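Local atomic coordinates of interleukin 22 (PDB entry 4O6K), a protein that probably acts as a class II helical cytokine of the interleukin-10 family, signalling through cell-surface receptors in immune defence. Residues Ala17-Thr22 with Pro74-Val79; Leu34-His39 with Tyr134-Glu139; Asn51-Lys56 with Pro102-Phe107. All coordinates share one frame; numbering follows the deposited sequence.

Contact 1. Residues Ala17-Thr22 with Pro74-Val79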
loop_
_atom_site.group_PDB
_atom_site.type_symbol
_atom_site.label_atom_id
_atom_site.label_comp_id
_atom_site.label_asym_id
_atom_site.label_seq_id
_atom_site.Cartn_x
_atom_site.Cartn_y
_atom_site.Cartn_z
ATOM N N ALA A 17 0.878 11.353 3.023
ATOM C CA ALA A 17 -0.107 12.159 3.734
ATOM C C ALA A 17 -0.762 13.153 2.781
ATOM O O ALA A 17 -1.968 13.393 2.849
ATOM C CB ALA A 17 0.537 12.884 4.902
ATOM N N ALA A 18 0.055 13.774 1.959
ATOM C CA ALA A 18 -0.409 14.661 0.919
ATOM C C ALA A 18 -1.407 13.915 0.009
ATOM O O ALA A 18 -2.456 14.397 -0.238
ATOM C CB ALA A 18 0.760 15.255 0.147
ATOM N N MET A 19 -1.052 12.726 -0.432
ATOM C CA MET A 19 -1.927 11.954 -1.269
ATOM C C MET A 19 -3.265 11.701 -0.605
ATOM O O MET A 19 -4.250 11.876 -1.213
ATOM C CB MET A 19 -1.333 10.615 -1.678
ATOM C CG MET A 19 -0.398 10.632 -2.836
ATOM S SD MET A 19 -0.189 8.945 -3.331
ATOM C CE MET A 19 -1.072 9.016 -4.798
ATOM N N THR A 20 -3.242 11.302 0.645
ATOM C CA THR A 20 -4.413 11.035 1.438
ATOM C C THR A 20 -5.339 12.222 1.563
ATOM O O THR A 20 -6.487 12.104 1.327
ATOM C CB THR A 20 -4.046 10.485 2.838
ATOM O OG1 THR A 20 -3.376 9.246 2.694
ATOM C CG2 THR A 20 -5.238 10.272 3.643
ATOM N N ASP A 21 -4.777 13.366 1.875
ATOM C CA ASP A 21 -5.532 14.603 2.040
ATOM C C ASP A 21 -6.261 14.975 0.752
ATOM O O ASP A 21 -7.412 15.412 0.782
ATOM C CB ASP A 21 -4.610 15.747 2.467
ATOM C CG ASP A 21 -5.377 16.972 2.925
ATOM O OD1 ASP A 21 -6.486 16.806 3.474
ATOM O OD2 ASP A 21 -4.876 18.100 2.730
ATOM N N THR A 22 -5.625 14.768 -0.375
ATOM C CA THR A 22 -6.179 15.058 -1.687
ATOM C C THR A 22 -7.317 14.096 -2.018
ATOM O O THR A 22 -8.366 14.492 -2.285
ATOM C CB THR A 22 -5.075 14.998 -2.795
ATOM O OG1 THR A 22 -4.136 16.014 -2.603
ATOM C CG2 THR A 22 -5.627 15.142 -4.126
ATOM N N PRO A 74 0.409 15.221 -8.076
ATOM C CA PRO A 74 1.733 15.527 -8.626
ATOM C C PRO A 74 2.837 14.649 -8.041
ATOM O O PRO A 74 3.882 14.479 -8.669
ATOM C CB PRO A 74 1.945 16.992 -8.231
ATOM C CG PRO A 74 0.567 17.543 -8.094
ATOM C CD PRO A 74 -0.242 16.419 -7.515
ATOM N N MET A 75 2.604 14.100 -6.854
ATOM C CA MET A 75 3.605 13.287 -6.174
ATOM C C MET A 75 3.502 11.787 -6.473
ATOM O O MET A 75 4.400 11.027 -6.112
ATOM C CB MET A 75 3.510 13.504 -4.662
ATOM C CG MET A 75 2.254 12.923 -4.038
ATOM S SD MET A 75 0.736 13.768 -4.526
ATOM C CE MET A 75 0.929 15.328 -3.668
ATOM N N ILE A 76 2.419 11.363 -7.125
ATOM C CA ILE A 76 2.127 9.933 -7.272
ATOM C C ILE A 76 3.221 9.174 -8.029
ATOM O O ILE A 76 3.465 7.997 -7.762
ATOM C CB ILE A 76 0.761 9.696 -7.976
ATOM C CG1 ILE A 76 0.305 8.246 -7.790
ATOM C CG2 ILE A 76 0.820 10.053 -9.458
ATOM C CD1 ILE A 76 -1.085 7.971 -8.319
ATOM N N ARG A 77 3.884 9.853 -8.960
ATOM C CA ARG A 77 4.960 9.244 -9.734
ATOM C C ARG A 77 6.155 8.926 -8.842
ATOM O O ARG A 77 6.703 7.825 -8.894
ATOM C CB ARG A 77 5.370 10.156 -10.892
ATOM C CG ARG A 77 6.541 9.639 -11.711
ATOM C CD ARG A 77 7.074 10.728 -12.628
ATOM N NE ARG A 77 7.703 11.816 -11.886
ATOM C CZ ARG A 77 8.993 11.866 -11.570
ATOM N NH1 ARG A 77 9.805 10.880 -11.926
ATOM N NH2 ARG A 77 9.470 12.901 -10.894
ATOM N N ASN A 78 6.555 9.895 -8.026
ATOM C CA ASN A 78 7.675 9.706 -7.115
ATOM C C ASN A 78 7.344 8.710 -6.011
ATOM O O ASN A 78 8.194 7.921 -5.600
ATOM C CB ASN A 78 8.093 11.044 -6.500
ATOM C CG ASN A 78 9.506 11.018 -5.953
ATOM O OD1 ASN A 78 10.476 11.088 -6.705
ATOM N ND2 ASN A 78 9.626 10.915 -4.634
ATOM N N VAL A 79 6.104 8.754 -5.531
ATOM C CA VAL A 79 5.630 7.790 -4.543
ATOM C C VAL A 79 5.693 6.361 -5.075
ATOM O O VAL A 79 6.261 5.479 -4.430
ATOM C CB VAL A 79 4.188 8.103 -4.099
ATOM C CG1 VAL A 79 3.631 6.966 -3.255
ATOM C CG2 VAL A 79 4.146 9.416 -3.334
#

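Contact 2. Residues Leu34-His39 with Tyr134-Glu139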
loop_
_atom_site.group_PDB
_atom_site.type_symbol
_atom_site.label_atom_id
_atom_site.label_comp_id
_atom_site.label_asym_id
_atom_site.label_seq_id
_atom_site.Cartn_x
_atom_site.Cartn_y
_atom_site.Cartn_z
ATOM N N LEU A 34 -8.334 -1.665 2.161
ATOM C CA LEU A 34 -7.255 -2.414 2.798
ATOM C C LEU A 34 -7.799 -3.308 3.897
ATOM O O LEU A 34 -8.634 -2.875 4.692
ATOM C CB LEU A 34 -6.204 -1.478 3.399
ATOM C CG LEU A 34 -5.089 -0.877 2.547
ATOM C CD1 LEU A 34 -4.200 -0.022 3.434
ATOM C CD2 LEU A 34 -4.275 -1.967 1.872
ATOM N N PRO A 35 -7.338 -4.565 3.941
ATOM C CA PRO A 35 -7.629 -5.397 5.109
ATOM C C PRO A 35 -7.060 -4.746 6.363
ATOM O O PRO A 35 -5.956 -4.203 6.319
ATOM C CB PRO A 35 -6.917 -6.716 4.795
ATOM C CG PRO A 35 -6.806 -6.741 3.307
ATOM C CD PRO A 35 -6.634 -5.311 2.884
ATOM N N TYR A 36 -7.799 -4.799 7.465
ATOM C CA TYR A 36 -7.353 -4.161 8.695
ATOM C C TYR A 36 -6.361 -5.036 9.450
ATOM O O TYR A 36 -6.643 -6.195 9.753
ATOM C CB TYR A 36 -8.550 -3.829 9.589
ATOM C CG TYR A 36 -8.168 -3.389 10.985
ATOM C CD1 TYR A 36 -7.617 -2.135 11.215
ATOM C CD2 TYR A 36 -8.364 -4.228 12.075
ATOM C CE1 TYR A 36 -7.268 -1.731 12.491
ATOM C CE2 TYR A 36 -8.018 -3.834 13.353
ATOM C CZ TYR A 36 -7.470 -2.585 13.554
ATOM O OH TYR A 36 -7.126 -2.189 14.826
ATOM N N PHE A 37 -5.198 -4.468 9.748
ATOM C CA PHE A 37 -4.201 -5.144 10.567
ATOM C C PHE A 37 -4.125 -4.482 11.935
ATOM O O PHE A 37 -3.764 -3.311 12.047
ATOM C CB PHE A 37 -2.826 -5.118 9.896
ATOM C CG PHE A 37 -2.638 -6.175 8.845
ATOM C CD1 PHE A 37 -3.226 -6.048 7.597
ATOM C CD2 PHE A 37 -1.863 -7.296 9.106
ATOM C CE1 PHE A 37 -3.048 -7.020 6.629
ATOM C CE2 PHE A 37 -1.683 -8.270 8.143
ATOM C CZ PHE A 37 -2.275 -8.132 6.903
ATOM N N SER A 38 -4.463 -5.236 12.974
ATOM C CA SER A 38 -4.345 -4.744 14.339
ATOM C C SER A 38 -2.885 -4.738 14.771
ATOM O O SER A 38 -2.022 -5.262 14.065
ATOM C CB SER A 38 -5.177 -5.598 15.298
ATOM O OG SER A 38 -4.632 -6.900 15.419
ATOM N N HIS A 39 -2.615 -4.135 15.924
ATOM C CA HIS A 39 -1.270 -4.112 16.484
ATOM C C HIS A 39 -0.725 -5.525 16.668
ATOM O O HIS A 39 0.431 -5.800 16.350
ATOM C CB HIS A 39 -1.255 -3.369 17.820
ATOM C CG HIS A 39 0.040 -3.486 18.560
ATOM N ND1 HIS A 39 1.093 -2.618 18.361
ATOM C CD2 HIS A 39 0.455 -4.371 19.496
ATOM C CE1 HIS A 39 2.100 -2.964 19.142
ATOM N NE2 HIS A 39 1.740 -4.026 19.842
ATOM N N TYR A 134 1.568 1.762 4.279
ATOM C CA TYR A 134 2.947 2.109 4.607
ATOM C C TYR A 134 3.211 1.912 6.095
ATOM O O TYR A 134 4.281 1.457 6.498
ATOM C CB TYR A 134 3.228 3.559 4.213
ATOM C CG TYR A 134 4.647 3.837 3.780
ATOM C CD1 TYR A 134 5.171 3.256 2.634
ATOM C CD2 TYR A 134 5.454 4.711 4.500
ATOM C CE1 TYR A 134 6.464 3.519 2.228
ATOM C CE2 TYR A 134 6.748 4.983 4.098
ATOM C CZ TYR A 134 7.246 4.382 2.960
ATOM O OH TYR A 134 8.533 4.644 2.552
ATOM N N HIS A 135 2.214 2.263 6.900
ATOM C CA HIS A 135 2.259 2.077 8.344
ATOM C C HIS A 135 2.327 0.598 8.721
ATOM O O HIS A 135 3.067 0.214 9.627
ATOM C CB HIS A 135 1.035 2.742 8.981
ATOM C CG HIS A 135 0.594 2.111 10.264
ATOM N ND1 HIS A 135 1.424 1.966 11.354
ATOM C CD2 HIS A 135 -0.602 1.590 10.630
ATOM C CE1 HIS A 135 0.761 1.379 12.334
ATOM N NE2 HIS A 135 -0.471 1.140 11.920
ATOM N N TYR A 136 1.547 -0.223 8.024
ATOM C CA TYR A 136 1.566 -1.667 8.231
ATOM C C TYR A 136 2.948 -2.240 7.938
ATOM O O TYR A 136 3.480 -3.042 8.707
ATOM C CB TYR A 136 0.514 -2.351 7.356
ATOM C CG TYR A 136 -0.912 -2.078 7.782
ATOM C CD1 TYR A 136 -1.188 -1.414 8.972
ATOM C CD2 TYR A 136 -1.980 -2.486 6.996
ATOM C CE1 TYR A 136 -2.489 -1.164 9.364
ATOM C CE2 TYR A 136 -3.284 -2.240 7.380
ATOM C CZ TYR A 136 -3.532 -1.579 8.565
ATOM O OH TYR A 136 -4.828 -1.332 8.950
ATOM N N LEU A 137 3.518 -1.820 6.814
ATOM C CA LEU A 137 4.859 -2.228 6.418
ATOM C C LEU A 137 5.897 -1.768 7.436
ATOM O O LEU A 137 6.768 -2.538 7.833
ATOM C CB LEU A 137 5.197 -1.674 5.034
ATOM C CG LEU A 137 4.362 -2.252 3.891
ATOM C CD1 LEU A 137 4.509 -1.411 2.636
ATOM C CD2 LEU A 137 4.765 -3.693 3.624
ATOM N N PHE A 138 5.799 -0.508 7.845
ATOM C CA PHE A 138 6.722 0.067 8.820
ATOM C C PHE A 138 6.812 -0.782 10.087
ATOM O O PHE A 138 7.903 -1.079 10.564
ATOM C CB PHE A 138 6.294 1.495 9.178
ATOM C CG PHE A 138 7.277 2.233 10.049
ATOM C CD1 PHE A 138 7.251 2.090 11.428
ATOM C CD2 PHE A 138 8.221 3.077 9.487
ATOM C CE1 PHE A 138 8.147 2.772 12.228
ATOM C CE2 PHE A 138 9.120 3.760 10.284
ATOM C CZ PHE A 138 9.082 3.607 11.655
ATOM N N GLU A 139 5.662 -1.172 10.624
ATOM C CA GLU A 139 5.627 -1.905 11.884
ATOM C C GLU A 139 5.944 -3.392 11.727
ATOM O O GLU A 139 6.674 -3.962 12.536
ATOM C CB GLU A 139 4.266 -1.725 12.560
ATOM C CG GLU A 139 3.960 -0.275 12.891
ATOM C CD GLU A 139 3.024 -0.121 14.070
ATOM O OE1 GLU A 139 2.506 -1.145 14.563
ATOM O OE2 GLU A 139 2.814 1.029 14.512
#

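Contact 3. Residues Asn51-Lys56 with Pro102-Phe107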
loop_
_atom_site.group_PDB
_atom_site.type_symbol
_atom_site.label_atom_id
_atom_site.label_comp_id
_atom_site.label_asym_id
_atom_site.label_seq_id
_atom_site.Cartn_x
_atom_site.Cartn_y
_atom_site.Cartn_z
ATOM N N ASN A 51 1.623 -7.809 3.451
ATOM C CA ASN A 51 1.394 -6.425 3.061
ATOM C C ASN A 51 2.275 -6.021 1.884
ATOM O O ASN A 51 1.904 -5.162 1.086
ATOM C CB ASN A 51 1.635 -5.488 4.246
ATOM C CG ASN A 51 0.505 -5.524 5.257
ATOM O OD1 ASN A 51 -0.609 -5.083 4.974
ATOM N ND2 ASN A 51 0.787 -6.047 6.444
ATOM N N ALA A 52 3.444 -6.647 1.781
ATOM C CA ALA A 52 4.353 -6.396 0.670
ATOM C C ALA A 52 3.749 -6.861 -0.648
ATOM O O ALA A 52 4.020 -6.292 -1.705
ATOM C CB ALA A 52 5.687 -7.085 0.910
ATOM N N ARG A 53 2.927 -7.902 -0.579
ATOM C CA ARG A 53 2.286 -8.439 -1.768
ATOM C C ARG A 53 1.155 -7.505 -2.185
ATOM O O ARG A 53 0.887 -7.320 -3.374
ATOM C CB ARG A 53 1.757 -9.850 -1.509
ATOM C CG ARG A 53 1.587 -10.662 -2.773
ATOM C CD ARG A 53 2.977 -10.912 -3.342
ATOM N NE ARG A 53 2.988 -11.337 -4.735
ATOM C CZ ARG A 53 3.944 -12.096 -5.262
ATOM N NH1 ARG A 53 4.956 -12.501 -4.506
ATOM N NH2 ARG A 53 3.896 -12.444 -6.541
ATOM N N ILE A 54 0.486 -6.932 -1.188
ATOM C CA ILE A 54 -0.540 -5.922 -1.417
ATOM C C ILE A 54 0.088 -4.655 -1.999
ATOM O O ILE A 54 -0.492 -4.001 -2.868
ATOM C CB ILE A 54 -1.292 -5.583 -0.111
ATOM C CG1 ILE A 54 -2.074 -6.803 0.384
ATOM C CG2 ILE A 54 -2.230 -4.403 -0.311
ATOM C CD1 ILE A 54 -2.763 -6.590 1.720
ATOM N N LEU A 55 1.287 -4.330 -1.523
ATOM C CA LEU A 55 2.039 -3.184 -2.025
ATOM C C LEU A 55 2.331 -3.367 -3.510
ATOM O O LEU A 55 2.254 -2.418 -4.292
ATOM C CB LEU A 55 3.340 -3.000 -1.244
ATOM C CG LEU A 55 4.208 -1.823 -1.693
ATOM C CD1 LEU A 55 3.434 -0.517 -1.582
ATOM C CD2 LEU A 55 5.494 -1.760 -0.885
ATOM N N LYS A 56 2.676 -4.598 -3.879
ATOM C CA LYS A 56 2.922 -4.965 -5.272
ATOM C C LYS A 56 1.722 -4.644 -6.146
ATOM O O LYS A 56 1.856 -4.060 -7.223
ATOM C CB LYS A 56 3.227 -6.459 -5.380
ATOM C CG LYS A 56 3.476 -6.957 -6.795
ATOM C CD LYS A 56 4.025 -8.375 -6.759
ATOM C CE LYS A 56 4.287 -8.905 -8.158
ATOM N NZ LYS A 56 5.212 -7.998 -8.893
ATOM N N PRO A 102 -5.345 -15.325 2.130
ATOM C CA PRO A 102 -6.719 -14.801 2.121
ATOM C C PRO A 102 -6.824 -13.274 2.145
ATOM O O PRO A 102 -7.716 -12.716 1.506
ATOM C CB PRO A 102 -7.324 -15.373 3.407
ATOM C CG PRO A 102 -6.516 -16.557 3.736
ATOM C CD PRO A 102 -5.154 -16.377 3.145
ATOM N N LEU A 103 -5.926 -12.614 2.868
ATOM C CA LEU A 103 -5.991 -11.163 3.025
ATOM C C LEU A 103 -5.594 -10.412 1.758
ATOM O O LEU A 103 -6.155 -9.359 1.455
ATOM C CB LEU A 103 -5.113 -10.717 4.197
ATOM C CG LEU A 103 -5.611 -11.154 5.578
ATOM C CD1 LEU A 103 -4.627 -10.758 6.666
ATOM C CD2 LEU A 103 -6.992 -10.578 5.863
ATOM N N VAL A 104 -4.677 -10.955 0.982
ATOM C CA VAL A 104 -4.285 -10.380 -0.251
ATOM C C VAL A 104 -5.444 -10.501 -1.215
ATOM O O VAL A 104 -5.785 -9.585 -1.819
ATOM C CB VAL A 104 -3.032 -11.043 -0.824
ATOM C CG1 VAL A 104 -2.670 -10.497 -2.164
ATOM C CG2 VAL A 104 -1.883 -10.915 0.122
ATOM N N LYS A 105 -6.049 -11.663 -1.301
ATOM C CA LYS A 105 -7.217 -11.852 -2.148
ATOM C C LYS A 105 -8.361 -10.928 -1.734
ATOM O O LYS A 105 -9.056 -10.417 -2.551
ATOM C CB LYS A 105 -7.659 -13.298 -2.161
ATOM C CG LYS A 105 -6.945 -14.151 -3.174
ATOM C CD LYS A 105 -6.989 -15.591 -2.802
ATOM C CE LYS A 105 -6.272 -15.770 -1.497
ATOM N NZ LYS A 105 -4.953 -16.410 -1.566
ATOM N N GLN A 106 -8.501 -10.708 -0.451
ATOM C CA GLN A 106 -9.565 -9.833 0.039
ATOM C C GLN A 106 -9.484 -8.438 -0.511
ATOM O O GLN A 106 -10.454 -7.891 -0.987
ATOM C CB GLN A 106 -9.595 -9.771 1.549
ATOM C CG GLN A 106 -10.725 -8.940 2.098
ATOM C CD GLN A 106 -10.665 -8.794 3.605
ATOM O OE1 GLN A 106 -10.481 -9.736 4.292
ATOM N NE2 GLN A 106 -10.792 -7.611 4.089
ATOM N N PHE A 107 -8.294 -7.878 -0.454
ATOM C CA PHE A 107 -8.063 -6.575 -0.996
ATOM C C PHE A 107 -8.437 -6.527 -2.474
ATOM O O PHE A 107 -9.182 -5.684 -2.897
ATOM C CB PHE A 107 -6.650 -6.099 -0.791
ATOM C CG PHE A 107 -6.394 -4.812 -1.458
ATOM C CD1 PHE A 107 -6.994 -3.693 -1.011
ATOM C CD2 PHE A 107 -5.608 -4.739 -2.587
ATOM C CE1 PHE A 107 -6.812 -2.506 -1.636
ATOM C CE2 PHE A 107 -5.405 -3.557 -3.232
ATOM C CZ PHE A 107 -6.017 -2.434 -2.758
#

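Contact 1. Residues Ala17-Thr22 with Pro74-Val79
Aliphatic carbons and two thioethers, not flat groups, meet where Met19 lies against Met75 and Ile76. The two methionines slide past each other in opposite directions, so that Met19 CG lies 3.7 Å from Met75 CG and equally close to Met75 SD. With chi2 anti (-166°) the Met19 chain is stretched from CA to SD, and chi3 of 109° turns CE onto Ile76. That methyl comes in crosswise against the Ile76 branch and is nearest to CG1, with Met19 CE to Ile76 CG1 measuring 3.4 Å, tighter than ordinary van der Waals contact. Ile76 CB and CD1 lie little farther from the same methyl. Met19 SD lies more loosely, 4.3 Å from Val79 CG1. Met75 is more folded: its CG stands between the backbone N and the carbonyl carbon (chi1 70°), and bends at chi2 and chi3 bring Met75 CE to 3.8 Å from Ala18 CB. The contact thus joins helix 10-24 to the start of helix 76-93. Leu63 and Tyr73 also touch Met19, while Val79 reaches back to Asp15 and Leu16 of helix 10-24. The interaction is dispersion and exclusion of water, with no charged group or directional bond between the side chains that meet. Unbranched thioethers can adapt their torsions to such a seam, and the short approach of the Met19 methyl to Ile76 marks a locally tight, perhaps slightly strained, point.

Contact 2. Residues Leu34-His39 with Tyr134-Glu139
The extended stretch leading into helix 39-42 is laid against the last helix of the cytokine bundle, 130-140, where Phe37 lies against one face of the Tyr136 phenol. Phe37 CB sits over the centre of the Tyr136 ring, 3.8 Å from its centroid and only 8° off the ring normal, a CH-pi contact. The phenyl ring of Phe37 itself meets the tyrosine obliquely, with the planes at 53° and Phe37 CD1 3.8 Å from Tyr136 CE2. At the edge of the phenol and near its plane, Pro35 O approaches Tyr136 CE2 to 3.5 Å. Tyr136 CG is anti to its carbonyl carbon, and the ring, projecting from there, carries OH to the loop backbone. There Phe37 N donates to Tyr136 OH, a weak bond of 3.3 Å but nearly straight at 168°. Tyr36 CD1 lies 3.7 Å from Tyr136 OH. Farther along, His39 ND1 and Glu139 OE1 are 4.3 Å apart, near each other without contact. Arg32 NH2 also hydrogen-bonds to Tyr136 OH, and Leu42 and Asn51 touch the phenol ring. One phenol therefore does two jobs: its face takes an aliphatic contact, and its oxygen accepts from Arg32 NH2 and, weakly, from Phe37 N; the guanidinium would be expected to polarise the hydroxyl.

Contact 3. Residues Asn51-Lys56 with Pro102-Phe107
Asn51 O accepts the N-H of Leu55 at 2.8 Å within the helical turn that carries Arg53 and Ile54, both of which touch Val104 on the facing helix. Across the interface the meeting is apolar. Val104 CG2 is touched from two neighbouring residues: Arg53 CB and Ile54 CG1 each lie 4.1 Å from it. The Ile54 and Val104 side chains slide past each other in opposite directions, and their CA atoms, 5.9 Å apart, mark the closest backbone approach. Ile54 divides its branches between partners. With chi1 at -65° its CG1 lies beside the backbone N and anti to the carbonyl carbon, reaching Val104, while CG2 turns to Phe107. That methyl sits over one face of the Phe107 ring, displaced toward the rim, with Ile54 CG2 4.1 Å from Phe107 CD2. The tip of Ile54 also approaches main chain, Ile54 CD1 being 4.4 Å from Leu103 O. Arg53 contributes its CB only, since its chain leads away from the interface to a long, weak ion pair with Asp97. The helix segments run nearly parallel, 28° apart in direction and 9.5 Å between axes, a spacing bridged by Ile54, Val104 and Phe107. Phe107 also meets the ring of Tyr58 in nearly parallel planes. Helix 47-62 is thereby packed between several others: helix 102-117 covers the Ile54 side, helix 76-93 meets Ala52, Arg53, Leu55 and Lys56, and helix 130-140 touches Asn51 and Leu55.

Overall arrangement
From the N terminus, helix 10-24 supplies the first half of contact 1, and the chain then passes through 34-39 and 51-56 before 74-79 closes that loop. Contacts 2 and 3 both begin inside it and finish beyond it, so each crosses contact 1. Contact 3 closes next, at 102-107, and is nested within contact 2, which closes only at 134-139 in the last helix. Contacts 2 and 3 touch directly, Phe37 and Pro35 resting on Leu103, whereas contact 1 lies across the chain's centre from contact 3, about 21 Å between centres. Together they tie the N-terminal helix, the 34-39 loop and the later helices into one bundle, which disulfides Cys48-Cys141 and Cys49-Cys94 also cross-link.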